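Local coordinates for lactate dehydrogenase, adjacent gene encodes predicted malate dehydrogenase (Cryptosporidium parvum, PDB 4ND3) that catalyses the NAD-dependent interconversion of L-lactate and pyruvate, passing a hydride between the substrate and the nicotinamide ring of its cofactor, at the nicotinamide-adenine-dinucleotide site. Sequence-based numbering; all coordinates share one arbitrary frame.

The nicotinamide-adenine-dinucleotide site. Residues 11-15, 34-37, 79-81, 97, 100, 120-122, 124, 145, 149, 177, 231-232, 236. With NAD (nicotinamide-adenine-dinucleotide), chain B.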
ATOM      1  N   GLY A  11       7.002  26.077  -4.560  1.00 37.70           N
ATOM      2  CA  GLY A  11       5.655  26.584  -4.785  1.00 38.08           C
ATOM      3  C   GLY A  11       4.668  25.712  -4.036  1.00 38.43           C
ATOM      4  O   GLY A  11       4.460  24.549  -4.396  1.00 38.25           O
ATOM      5  N   SER A  12       4.059  26.274  -2.996  1.00 38.00           N
ATOM      6  CA  SER A  12       3.216  25.501  -2.086  1.00 38.57           C
ATOM      7  C   SER A  12       1.747  25.873  -2.207  1.00 37.97           C
ATOM      8  O   SER A  12       1.032  25.952  -1.207  1.00 38.34           O
ATOM      9  CB  SER A  12       3.699  25.696  -0.651  1.00 39.38           C
ATOM     10  OG  SER A  12       5.079  25.391  -0.565  1.00 40.40           O
ATOM     11  N   GLY A  13       1.294  26.081  -3.440  1.00 37.43           N
ATOM     12  CA  GLY A  13      -0.110  26.351  -3.700  1.00 36.98           C
ATOM     13  C   GLY A  13      -0.920  25.070  -3.784  1.00 37.77           C
ATOM     14  O   GLY A  13      -0.652  24.101  -3.065  1.00 36.62           O
ATOM     15  N   GLN A  14      -1.903  25.069  -4.680  1.00 37.37           N
ATOM     16  CA  GLN A  14      -2.863  23.971  -4.801  1.00 37.96           C
ATOM     17  C   GLN A  14      -2.181  22.639  -5.089  1.00 37.23           C
ATOM     18  O   GLN A  14      -2.460  21.638  -4.428  1.00 37.17           O
ATOM     19  CB  GLN A  14      -3.871  24.267  -5.921  1.00 38.81           C
ATOM     20  CG  GLN A  14      -4.784  25.457  -5.671  1.00 39.80           C
ATOM     21  CD  GLN A  14      -5.834  25.170  -4.617  1.00 42.22           C
ATOM     22  OE1 GLN A  14      -5.555  25.216  -3.422  1.00 44.09           O
ATOM     23  NE2 GLN A  14      -7.053  24.878  -5.055  1.00 43.00           N
ATOM     24  N   ILE A  15      -1.284  22.638  -6.072  1.00 35.94           N
ATOM     25  CA  ILE A  15      -0.614  21.415  -6.506  1.00 35.56           C
ATOM     26  C   ILE A  15       0.504  21.033  -5.539  1.00 34.73           C
ATOM     27  O   ILE A  15       0.637  19.867  -5.175  1.00 34.85           O
ATOM     28  CB  ILE A  15      -0.055  21.550  -7.940  1.00 35.82           C
ATOM     29  CG1 ILE A  15      -1.197  21.827  -8.927  1.00 36.14           C
ATOM     30  CG2 ILE A  15       0.683  20.284  -8.350  1.00 36.05           C
ATOM     31  CD1 ILE A  15      -0.740  22.086 -10.347  1.00 36.28           C
ATOM     32  N   PHE A  34       8.603  24.795  -0.210  1.00 40.57           N
ATOM     33  CA  PHE A  34       9.148  26.143  -0.369  1.00 42.11           C
ATOM     34  C   PHE A  34       8.100  27.076  -0.972  1.00 41.81           C
ATOM     35  O   PHE A  34       7.392  26.701  -1.905  1.00 41.35           O
ATOM     36  CB  PHE A  34      10.387  26.100  -1.268  1.00 42.71           C
ATOM     37  CG  PHE A  34      11.034  27.442  -1.486  1.00 44.44           C
ATOM     38  CD1 PHE A  34      12.134  27.830  -0.732  1.00 45.10           C
ATOM     39  CD2 PHE A  34      10.547  28.317  -2.450  1.00 44.47           C
ATOM     40  CE1 PHE A  34      12.732  29.063  -0.934  1.00 46.18           C
ATOM     41  CE2 PHE A  34      11.139  29.550  -2.654  1.00 45.89           C
ATOM     42  CZ  PHE A  34      12.234  29.924  -1.895  1.00 45.74           C
ATOM     43  N   ASP A  35       8.008  28.290  -0.436  1.00 42.56           N
ATOM     44  CA  ASP A  35       7.186  29.347  -1.032  1.00 42.84           C
ATOM     45  C   ASP A  35       7.661  30.716  -0.540  1.00 44.06           C
ATOM     46  O   ASP A  35       8.254  30.825   0.535  1.00 42.75           O
ATOM     47  CB  ASP A  35       5.707  29.145  -0.690  1.00 43.58           C
ATOM     48  CG  ASP A  35       4.770  29.752  -1.730  1.00 45.02           C
ATOM     49  OD1 ASP A  35       4.851  30.974  -1.974  1.00 46.35           O
ATOM     50  OD2 ASP A  35       3.941  29.006  -2.300  1.00 44.57           O
ATOM     51  N   ILE A  36       7.413  31.749  -1.339  1.00 44.97           N
ATOM     52  CA  ILE A  36       7.701  33.131  -0.936  1.00 46.02           C
ATOM     53  C   ILE A  36       6.571  33.696  -0.080  1.00 45.92           C
ATOM     54  O   ILE A  36       6.802  34.575   0.750  1.00 47.64           O
ATOM     55  CB  ILE A  36       7.955  34.063  -2.149  1.00 46.35           C
ATOM     56  CG1 ILE A  36       6.696  34.232  -3.012  1.00 46.97           C
ATOM     57  CG2 ILE A  36       9.105  33.533  -2.988  1.00 46.50           C
ATOM     58  CD1 ILE A  36       6.838  35.268  -4.110  1.00 47.83           C
ATOM     59  N   ALA A  37       5.352  33.199  -0.289  1.00 45.92           N
ATOM     60  CA  ALA A  37       4.190  33.654   0.471  1.00 46.79           C
ATOM     61  C   ALA A  37       4.320  33.238   1.933  1.00 47.76           C
ATOM     62  O   ALA A  37       4.530  32.060   2.231  1.00 47.21           O
ATOM     63  CB  ALA A  37       2.908  33.094  -0.126  1.00 46.81           C
ATOM     64  N   THR A  79       6.264  24.027  -8.932  1.00 39.34           N
ATOM     65  CA  THR A  79       4.890  24.468  -9.183  1.00 40.36           C
ATOM     66  C   THR A  79       4.744  25.992  -9.106  1.00 40.89           C
ATOM     67  O   THR A  79       3.658  26.521  -9.347  1.00 41.17           O
ATOM     68  CB  THR A  79       3.900  23.857  -8.170  1.00 40.40           C
ATOM     69  OG1 THR A  79       3.942  24.602  -6.948  1.00 41.83           O
ATOM     70  CG2 THR A  79       4.223  22.390  -7.897  1.00 40.40           C
ATOM     71  N   ALA A  80       5.831  26.685  -8.766  1.00 41.97           N
ATOM     72  CA  ALA A  80       5.802  28.135  -8.555  1.00 43.69           C
ATOM     73  C   ALA A  80       5.257  28.865  -9.779  1.00 44.90           C
ATOM     74  O   ALA A  80       5.705  28.623 -10.897  1.00 44.55           O
ATOM     75  CB  ALA A  80       7.195  28.648  -8.220  1.00 43.45           C
ATOM     76  N   SER A  81       4.293  29.754  -9.553  1.00 47.83           N
ATOM     77  CA  SER A  81       3.653  30.496 -10.637  1.00 50.22           C
ATOM     78  C   SER A  81       2.954  31.760 -10.133  1.00 52.87           C
ATOM     79  O   SER A  81       2.564  31.840  -8.967  1.00 52.77           O
ATOM     80  CB  SER A  81       2.638  29.603 -11.350  1.00 49.73           C
ATOM     81  OG  SER A  81       1.736  30.366 -12.135  1.00 49.69           O
ATOM     82  N   ASN A  97       6.248  33.877 -15.170  1.00 53.75           N
ATOM     83  CA  ASN A  97       6.713  32.564 -14.712  1.00 52.46           C
ATOM     84  C   ASN A  97       8.160  32.262 -15.105  1.00 52.70           C
ATOM     85  O   ASN A  97       8.866  31.561 -14.378  1.00 50.87           O
ATOM     86  CB  ASN A  97       5.778  31.454 -15.204  1.00 51.50           C
ATOM     87  CG  ASN A  97       4.429  31.472 -14.502  1.00 51.29           C
ATOM     88  OD1 ASN A  97       4.248  32.148 -13.487  1.00 49.49           O
ATOM     89  ND2 ASN A  97       3.477  30.721 -15.037  1.00 51.89           N
ATOM     90  N   ILE A 100      10.078  33.926 -12.430  1.00 55.46           N
ATOM     91  CA  ILE A 100      10.044  33.094 -11.220  1.00 54.27           C
ATOM     92  C   ILE A 100      11.062  31.960 -11.310  1.00 52.44           C
ATOM     93  O   ILE A 100      11.826  31.734 -10.377  1.00 52.18           O
ATOM     94  CB  ILE A 100       8.636  32.506 -10.967  1.00 54.78           C
ATOM     95  CG1 ILE A 100       7.651  33.623 -10.606  1.00 54.89           C
ATOM     96  CG2 ILE A 100       8.674  31.469  -9.846  1.00 54.31           C
ATOM     97  CD1 ILE A 100       6.196  33.214 -10.670  1.00 55.09           C
ATOM     98  N   ILE A 120       6.437  21.773 -13.458  1.00 38.62           N
ATOM     99  CA  ILE A 120       4.993  21.738 -13.699  1.00 38.68           C
ATOM    100  C   ILE A 120       4.474  23.101 -14.171  1.00 38.36           C
ATOM    101  O   ILE A 120       3.501  23.169 -14.922  1.00 38.57           O
ATOM    102  CB  ILE A 120       4.225  21.291 -12.436  1.00 38.52           C
ATOM    103  CG1 ILE A 120       4.676  19.883 -12.025  1.00 39.54           C
ATOM    104  CG2 ILE A 120       2.718  21.341 -12.675  1.00 38.28           C
ATOM    105  CD1 ILE A 120       4.055  19.383 -10.736  1.00 40.74           C
ATOM    106  N   THR A 121       5.125  24.172 -13.720  1.00 39.59           N
ATOM    107  CA  THR A 121       4.778  25.548 -14.087  1.00 41.03           C
ATOM    108  C   THR A 121       4.487  25.728 -15.580  1.00 40.40           C
ATOM    109  O   THR A 121       5.296  25.338 -16.422  1.00 40.15           O
ATOM    110  CB  THR A 121       5.935  26.500 -13.718  1.00 41.54           C
ATOM    111  OG1 THR A 121       6.290  26.314 -12.342  1.00 42.15           O
ATOM    112  CG2 THR A 121       5.548  27.959 -13.956  1.00 41.64           C
ATOM    113  N   ASN A 122       3.336  26.324 -15.891  1.00 42.51           N
ATOM    114  CA  ASN A 122       2.968  26.664 -17.273  1.00 43.44           C
ATOM    115  C   ASN A 122       3.613  27.982 -17.723  1.00 45.16           C
ATOM    116  O   ASN A 122       3.931  28.824 -16.883  1.00 44.65           O
ATOM    117  CB  ASN A 122       1.443  26.763 -17.415  1.00 44.01           C
ATOM    118  CG  ASN A 122       0.789  25.426 -17.735  1.00 43.96           C
ATOM    119  OD1 ASN A 122       1.299  24.650 -18.540  1.00 44.43           O
ATOM    120  ND2 ASN A 122      -0.365  25.167 -17.127  1.00 43.62           N
ATOM    121  N   LEU A 124       4.260  24.884 -19.944  1.00 46.98           N
ATOM    122  CA  LEU A 124       5.125  23.787 -19.508  1.00 45.89           C
ATOM    123  C   LEU A 124       6.395  23.599 -20.336  1.00 45.67           C
ATOM    124  O   LEU A 124       7.504  23.675 -19.804  1.00 43.64           O
ATOM    125  CB  LEU A 124       4.314  22.483 -19.468  1.00 45.73           C
ATOM    126  CG  LEU A 124       4.960  21.216 -18.892  1.00 45.16           C
ATOM    127  CD1 LEU A 124       5.806  20.478 -19.923  1.00 45.30           C
ATOM    128  CD2 LEU A 124       5.766  21.522 -17.637  1.00 45.11           C
ATOM    129  N   MET A 145       6.273  17.794 -16.360  1.00 36.54           N
ATOM    130  CA  MET A 145       5.081  16.977 -16.189  1.00 36.33           C
ATOM    131  C   MET A 145       3.970  17.511 -17.085  1.00 36.16           C
ATOM    132  O   MET A 145       3.575  18.669 -16.970  1.00 36.06           O
ATOM    133  CB  MET A 145       4.617  17.000 -14.730  1.00 36.26           C
ATOM    134  CG  MET A 145       3.484  16.038 -14.406  1.00 36.55           C
ATOM    135  SD  MET A 145       1.922  16.362 -15.242  1.00 36.03           S
ATOM    136  CE  MET A 145       1.435  17.914 -14.499  1.00 36.52           C
ATOM    137  N   LEU A 149      -0.349  13.398 -17.097  1.00 32.52           N
ATOM    138  CA  LEU A 149      -1.680  13.943 -16.851  1.00 32.81           C
ATOM    139  C   LEU A 149      -2.592  13.758 -18.067  1.00 33.27           C
ATOM    140  O   LEU A 149      -3.729  13.301 -17.936  1.00 33.92           O
ATOM    141  CB  LEU A 149      -1.586  15.427 -16.474  1.00 32.85           C
ATOM    142  CG  LEU A 149      -2.901  16.199 -16.343  1.00 32.64           C
ATOM    143  CD1 LEU A 149      -3.842  15.556 -15.332  1.00 33.05           C
ATOM    144  CD2 LEU A 149      -2.610  17.643 -15.974  1.00 32.64           C
ATOM    145  N   HIS A 177       2.152  20.462 -24.298  1.00 63.18           N
ATOM    146  CA  HIS A 177       1.028  20.507 -23.369  1.00 66.54           C
ATOM    147  C   HIS A 177       0.188  21.738 -23.670  1.00 66.59           C
ATOM    148  O   HIS A 177       0.330  22.782 -23.030  1.00 69.85           O
ATOM    149  CB  HIS A 177       1.500  20.517 -21.912  1.00 68.40           C
ATOM    150  CG  HIS A 177       0.380  20.392 -20.920  1.00 70.47           C
ATOM    151  ND1 HIS A 177      -0.488  19.321 -20.911  1.00 70.46           N
ATOM    152  CD2 HIS A 177      -0.016  21.205 -19.912  1.00 71.18           C
ATOM    153  CE1 HIS A 177      -1.370  19.480 -19.940  1.00 70.68           C
ATOM    154  NE2 HIS A 177      -1.106  20.614 -19.319  1.00 71.44           N
ATOM    155  N   THR A 231      -7.205  26.116 -11.633  1.00 45.74           N
ATOM    156  CA  THR A 231      -7.090  24.964 -12.534  1.00 44.62           C
ATOM    157  C   THR A 231      -6.967  23.645 -11.756  1.00 43.52           C
ATOM    158  O   THR A 231      -6.857  23.650 -10.527  1.00 43.81           O
ATOM    159  CB  THR A 231      -5.894  25.133 -13.493  1.00 45.61           C
ATOM    160  OG1 THR A 231      -4.767  25.655 -12.781  1.00 45.19           O
ATOM    161  CG2 THR A 231      -6.252  26.091 -14.622  1.00 46.14           C
ATOM    162  N   ALA A 232      -6.999  22.521 -12.474  1.00 39.77           N
ATOM    163  CA  ALA A 232      -6.878  21.189 -11.861  1.00 37.25           C
ATOM    164  C   ALA A 232      -5.624  21.079 -10.999  1.00 35.17           C
ATOM    165  O   ALA A 232      -4.597  21.688 -11.303  1.00 33.36           O
ATOM    166  CB  ALA A 232      -6.861  20.112 -12.934  1.00 37.08           C
ATOM    167  N   PRO A 236      -2.765  16.596 -11.415  1.00 28.20           N
ATOM    168  CA  PRO A 236      -1.402  17.060 -11.695  1.00 28.86           C
ATOM    169  C   PRO A 236      -0.401  16.725 -10.586  1.00 29.00           C
ATOM    170  O   PRO A 236       0.748  16.387 -10.870  1.00 30.37           O
ATOM    171  CB  PRO A 236      -1.567  18.579 -11.822  1.00 29.42           C
ATOM    172  CG  PRO A 236      -2.975  18.759 -12.284  1.00 28.89           C
ATOM    173  CD  PRO A 236      -3.763  17.662 -11.628  1.00 28.97           C
TER
HETATM  174  PA  NAD B 401      -1.160  28.205  -7.224  1.00 38.84           P
HETATM  175  O1A NAD B 401      -2.167  27.502  -6.346  1.00 39.27           O
HETATM  176  O2A NAD B 401      -1.375  29.664  -7.535  1.00 39.32           O
HETATM  177  O5B NAD B 401       0.290  28.040  -6.560  1.00 39.55           O
HETATM  178  C5B NAD B 401       1.430  28.724  -7.072  1.00 40.87           C
HETATM  179  C4B NAD B 401       2.366  29.019  -5.912  1.00 41.51           C
HETATM  180  O4B NAD B 401       3.576  29.608  -6.393  1.00 42.50           O
HETATM  181  C3B NAD B 401       1.773  30.003  -4.905  1.00 41.90           C
HETATM  182  O3B NAD B 401       1.639  29.387  -3.621  1.00 42.02           O
HETATM  183  C2B NAD B 401       2.762  31.158  -4.864  1.00 42.14           C
HETATM  184  O2B NAD B 401       2.946  31.721  -3.560  1.00 41.92           O
HETATM  185  C1B NAD B 401       4.029  30.505  -5.382  1.00 41.91           C
HETATM  186  N9A NAD B 401       5.041  31.461  -5.886  1.00 42.89           N
HETATM  187  C8A NAD B 401       4.841  32.639  -6.515  1.00 42.32           C
HETATM  188  N7A NAD B 401       6.030  33.222  -6.807  1.00 42.73           N
HETATM  189  C5A NAD B 401       7.007  32.416  -6.363  1.00 42.36           C
HETATM  190  C6A NAD B 401       8.485  32.429  -6.348  1.00 43.30           C
HETATM  191  N6A NAD B 401       9.176  33.461  -6.888  1.00 44.67           N
HETATM  192  N1A NAD B 401       9.119  31.377  -5.777  1.00 43.50           N
HETATM  193  C2A NAD B 401       8.452  30.339  -5.228  1.00 43.72           C
HETATM  194  N3A NAD B 401       7.105  30.269  -5.211  1.00 42.77           N
HETATM  195  C4A NAD B 401       6.348  31.256  -5.753  1.00 42.71           C
HETATM  196  O3  NAD B 401      -1.005  27.421  -8.624  1.00 38.03           O
HETATM  197  PN  NAD B 401      -1.304  25.849  -8.843  1.00 38.10           P
HETATM  198  O1N NAD B 401      -2.788  25.669  -9.000  1.00 36.45           O
HETATM  199  O2N NAD B 401      -0.562  25.054  -7.794  1.00 38.49           O
HETATM  200  O5D NAD B 401      -0.579  25.582 -10.250  1.00 37.89           O
HETATM  201  C5D NAD B 401       0.827  25.799 -10.365  1.00 39.47           C
HETATM  202  C4D NAD B 401       1.266  25.853 -11.825  1.00 40.51           C
HETATM  203  O4D NAD B 401       1.045  24.593 -12.466  1.00 41.03           O
HETATM  204  C3D NAD B 401       0.495  26.885 -12.644  1.00 40.98           C
HETATM  205  O3D NAD B 401       1.404  27.592 -13.491  1.00 40.66           O
HETATM  206  C2D NAD B 401      -0.471  26.073 -13.478  1.00 40.60           C
HETATM  207  O2D NAD B 401      -0.820  26.726 -14.704  1.00 41.04           O
HETATM  208  C1D NAD B 401       0.355  24.813 -13.702  1.00 40.41           C
HETATM  209  N1N NAD B 401      -0.379  23.601 -14.096  1.00 39.65           N
HETATM  210  C2N NAD B 401       0.241  22.785 -14.962  1.00 39.88           C
HETATM  211  C3N NAD B 401      -0.346  21.605 -15.401  1.00 39.86           C
HETATM  212  C7N NAD B 401       0.362  20.708 -16.374  1.00 40.35           C
HETATM  213  O7N NAD B 401      -0.298  19.900 -16.999  1.00 41.63           O
HETATM  214  N7N NAD B 401       1.687  20.776 -16.553  1.00 41.36           N
HETATM  215  C4N NAD B 401      -1.609  21.271 -14.919  1.00 40.00           C
HETATM  216  C5N NAD B 401      -2.234  22.125 -14.016  1.00 40.06           C
HETATM  217  C6N NAD B 401      -1.592  23.293 -13.616  1.00 39.72           C
HETATM  218  O   HOH W   1       1.459  24.760  -5.981  1.00 35.49           O
HETATM  219  O   HOH W   2      -3.506  24.141 -11.150  1.00 38.94           O
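Asp35 OD2, a carboxylate oxygen, is gripped by two donors: the adenine-ribose 3'-hydroxyl, NAD O3B, gives to its syn lone pair at 2.7 Å, and Ser12 N takes the anti one. The other oxygen, Asp35 OD1, receives the 2'-hydroxyl NAD O2B at 2.6 Å, also syn, and Ala37 N from above the carboxylate plane. With CG roughly anti to the backbone N (chi1 -154°), the acid meets the ribose diol tip to tip and would be expected to repel the 2'-phosphate of NADP. Adenine is sandwiched between small and branched aliphatics: Ala80 CB lies over its six-membered ring 3.7 Å from the centroid, while Ile36 CG2 and CD1 cover the six- and five-membered rings. Gly11 and Gly13, in the Rossmann GxGxxG loop, lack side chains and so let the start of helix 14-26 approach the diphosphate, where Gln14 N donates almost straight to NAD O1A (3.0 Å, 174° at H) and Ile15 N to O2N; the helix dipole may ease the negative charge. Waters link O2N to Thr79 OG1, and O1N to Thr231 OG1 and Ala232 O. Nearer the nicotinamide, Asn122 ND2 gives an N-H close to its amide plane to ribose NAD O2D at 2.9 Å. Asn97 ND2 holds its backbone carbonyl. The carboxamide NAD N7N donates to Met145 O at 2.9 Å, in that carbonyl's plane but bent (132° at H). NAD O7N, the carboxamide oxygen, sits over the ring face at His177 NE2, 2.6 Å away, a tight contact and not a well-directed hydrogen bond. Ile15 CD1, Ile120 CG2 and Pro236 CG pack around the pyridine ring. The site holds the cofactor extended, with its nicotinamide beside the catalytic proton-acceptor histidine for hydride transfer.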